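Long-range contact in OmpA family protein (PDB 5M38), which probably binds peptidoglycan through its OmpA-like domain, as a component of the type VI secretion system of enteroaggregative Escherichia coli: residues A[48-52]-A[97-103]. Sequence-based numbering, arbitrary orientation.
Sequences TDNTG and NDTAEGR
Asp49, in the loop that follows strand 42-47, and Arg103, in the first turn of helix 100-106, bring their CA atoms to 5.2 Å, with no backbone hydrogen bond joining the two segments. In this OmpA-like peptidoglycan-binding domain the loop leads into helix 54-74 and lies against the start of the short helix. Contact is made by the aliphatic part of Arg103: its CG lies 3.3 Å from Asp49 OD2 and also packs on Asp49 CB, while CD approaches Asn50 OD1. The carboxylate is not paired with this guanidinium; Asp49 OD2 instead forms a salt bridge with Arg107, just past the end of the helix. Bends at chi2 and chi3 (140° and 39°) turn the Arg103 head back along its own segment, over the backbone of Thr99 and Ala100. Cutting Arg103 back to an alanine would probably open a gap beside Asp49 and leave Asn97 O without its guanidinium donor. Further out, the side chains of Asn50 and Asn97 meet with their amide planes stacked, 17° apart, Asn50 OD1 resting 3.3 Å from Asn97 CB. The main-chain carbonyl of Asn97 accepts a nearly straight hydrogen bond, Arg103 NH1 to Asn97 O 3.1 Å, with O in the guanidinium plane but NH1 above the carbonyl plane.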
ATOM      1  N   THR A  48      -8.496  -0.846   2.446  1.00 54.44           N
ATOM      2  CA  THR A  48      -9.609   0.010   2.026  1.00 52.87           C
ATOM      3  C   THR A  48     -10.452   0.364   3.283  1.00 57.41           C
ATOM      4  O   THR A  48     -10.138  -0.074   4.393  1.00 56.81           O
ATOM      5  CB  THR A  48     -10.509  -0.752   1.007  1.00 55.80           C
ATOM      6  OG1 THR A  48     -11.227  -1.774   1.681  1.00 57.09           O
ATOM      7  CG2 THR A  48      -9.751  -1.359  -0.169  1.00 50.74           C
ATOM      8  N   ASP A  49     -11.548   1.112   3.090  1.00 55.98           N
ATOM      9  CA  ASP A  49     -12.545   1.417   4.124  1.00 56.62           C
ATOM     10  C   ASP A  49     -13.718   0.405   3.923  1.00 62.46           C
ATOM     11  O   ASP A  49     -13.540  -0.577   3.191  1.00 61.70           O
ATOM     12  CB  ASP A  49     -13.004   2.880   4.008  1.00 58.27           C
ATOM     13  CG  ASP A  49     -13.528   3.359   2.659  1.00 66.68           C
ATOM     14  OD1 ASP A  49     -13.713   2.520   1.753  1.00 68.36           O
ATOM     15  OD2 ASP A  49     -13.749   4.575   2.508  1.00 72.28           O
ATOM     16  N   ASN A  50     -14.902   0.639   4.522  1.00 60.23           N
ATOM     17  CA  ASN A  50     -16.031  -0.293   4.376  1.00 60.67           C
ATOM     18  C   ASN A  50     -16.992   0.053   3.224  1.00 66.80           C
ATOM     19  O   ASN A  50     -17.986  -0.647   3.025  1.00 69.84           O
ATOM     20  CB  ASN A  50     -16.793  -0.446   5.698  1.00 60.20           C
ATOM     21  CG  ASN A  50     -17.407   0.822   6.218  1.00 86.46           C
ATOM     22  OD1 ASN A  50     -17.091   1.936   5.776  1.00 84.37           O
ATOM     23  ND2 ASN A  50     -18.286   0.687   7.194  1.00 76.46           N
ATOM     24  N   THR A  51     -16.711   1.133   2.489  1.00 62.74           N
ATOM     25  CA  THR A  51     -17.526   1.586   1.358  1.00 62.51           C
ATOM     26  C   THR A  51     -17.334   0.628   0.181  1.00 68.43           C
ATOM     27  O   THR A  51     -16.242   0.516  -0.384  1.00 68.96           O
ATOM     28  CB  THR A  51     -17.253   3.064   1.019  1.00 65.18           C
ATOM     29  OG1 THR A  51     -17.341   3.838   2.211  1.00 66.76           O
ATOM     30  CG2 THR A  51     -18.207   3.622  -0.016  1.00 62.06           C
ATOM     31  N   GLY A  52     -18.403  -0.071  -0.143  1.00 65.96           N
ATOM     32  CA  GLY A  52     -18.428  -1.059  -1.211  1.00 65.67           C
ATOM     33  C   GLY A  52     -18.516  -2.483  -0.712  1.00 68.21           C
ATOM     34  O   GLY A  52     -18.707  -2.730   0.488  1.00 67.26           O
ATOM     35  N   ASN A  97     -14.741   3.347  10.826  1.00 71.05           N
ATOM     36  CA  ASN A  97     -15.395   3.665   9.551  1.00 69.87           C
ATOM     37  C   ASN A  97     -16.725   4.425   9.674  1.00 75.70           C
ATOM     38  O   ASN A  97     -17.370   4.693   8.657  1.00 75.47           O
ATOM     39  CB  ASN A  97     -15.585   2.380   8.733  1.00 67.72           C
ATOM     40  CG  ASN A  97     -14.333   1.836   8.083  1.00 78.02           C
ATOM     41  OD1 ASN A  97     -14.001   0.657   8.202  1.00 76.12           O
ATOM     42  ND2 ASN A  97     -13.647   2.654   7.326  1.00 59.77           N
ATOM     43  N   ASP A  98     -17.121   4.806  10.900  1.00 73.80           N
ATOM     44  CA  ASP A  98     -18.364   5.540  11.148  1.00 74.62           C
ATOM     45  C   ASP A  98     -18.271   7.031  10.765  1.00 78.38           C
ATOM     46  O   ASP A  98     -19.292   7.730  10.714  1.00 80.37           O
ATOM     47  CB  ASP A  98     -18.833   5.355  12.616  1.00 78.11           C
ATOM     48  CG  ASP A  98     -17.821   5.633  13.729  1.00 93.19           C
ATOM     49  OD1 ASP A  98     -16.868   6.429  13.504  1.00 91.92           O
ATOM     50  OD2 ASP A  98     -18.017   5.114  14.844  1.00105.61           O
ATOM     51  N   THR A  99     -17.046   7.491  10.469  1.00 72.13           N
ATOM     52  CA  THR A  99     -16.657   8.862  10.166  1.00 70.89           C
ATOM     53  C   THR A  99     -15.918   8.917   8.827  1.00 73.63           C
ATOM     54  O   THR A  99     -15.150   8.001   8.522  1.00 74.26           O
ATOM     55  CB  THR A  99     -15.838   9.345  11.387  1.00 78.77           C
ATOM     56  OG1 THR A  99     -16.735   9.950  12.305  1.00 82.09           O
ATOM     57  CG2 THR A  99     -14.754  10.305  11.070  1.00 76.57           C
ATOM     58  N   ALA A 100     -16.137  10.003   8.040  1.00 68.51           N
ATOM     59  CA  ALA A 100     -15.479  10.243   6.753  1.00 66.74           C
ATOM     60  C   ALA A 100     -13.963  10.396   6.932  1.00 69.78           C
ATOM     61  O   ALA A 100     -13.211   9.882   6.100  1.00 67.70           O
ATOM     62  CB  ALA A 100     -16.058  11.470   6.068  1.00 67.73           C
ATOM     63  N   GLU A 101     -13.519  11.071   8.021  1.00 68.04           N
ATOM     64  CA  GLU A 101     -12.106  11.236   8.397  1.00 68.55           C
ATOM     65  C   GLU A 101     -11.454   9.862   8.686  1.00 71.89           C
ATOM     66  O   GLU A 101     -10.322   9.610   8.265  1.00 72.83           O
ATOM     67  CB  GLU A 101     -12.029  12.176   9.616  1.00 71.37           C
ATOM     68  CG  GLU A 101     -10.634  12.374  10.206  1.00 91.04           C
ATOM     69  CD  GLU A 101     -10.547  13.282  11.423  1.00126.13           C
ATOM     70  OE1 GLU A 101      -9.761  14.253  11.350  1.00125.86           O
ATOM     71  OE2 GLU A 101     -11.240  13.028  12.439  1.00127.48           O
ATOM     72  N   GLY A 102     -12.200   8.998   9.374  1.00 67.12           N
ATOM     73  CA  GLY A 102     -11.808   7.640   9.713  1.00 66.13           C
ATOM     74  C   GLY A 102     -11.632   6.789   8.478  1.00 67.84           C
ATOM     75  O   GLY A 102     -10.581   6.172   8.287  1.00 68.30           O
ATOM     76  N   ARG A 103     -12.647   6.802   7.614  1.00 62.25           N
ATOM     77  CA  ARG A 103     -12.676   6.123   6.325  1.00 60.65           C
ATOM     78  C   ARG A 103     -11.472   6.491   5.434  1.00 64.90           C
ATOM     79  O   ARG A 103     -10.906   5.610   4.798  1.00 65.28           O
ATOM     80  CB  ARG A 103     -13.994   6.448   5.626  1.00 59.55           C
ATOM     81  CG  ARG A 103     -14.905   5.256   5.524  1.00 61.26           C
ATOM     82  CD  ARG A 103     -16.366   5.515   5.759  1.00 62.99           C
ATOM     83  NE  ARG A 103     -16.896   6.760   5.208  1.00 62.46           N
ATOM     84  CZ  ARG A 103     -17.805   7.497   5.838  1.00 78.75           C
ATOM     85  NH1 ARG A 103     -18.251   7.133   7.032  1.00 66.68           N
ATOM     86  NH2 ARG A 103     -18.270   8.608   5.284  1.00 72.81           N
TER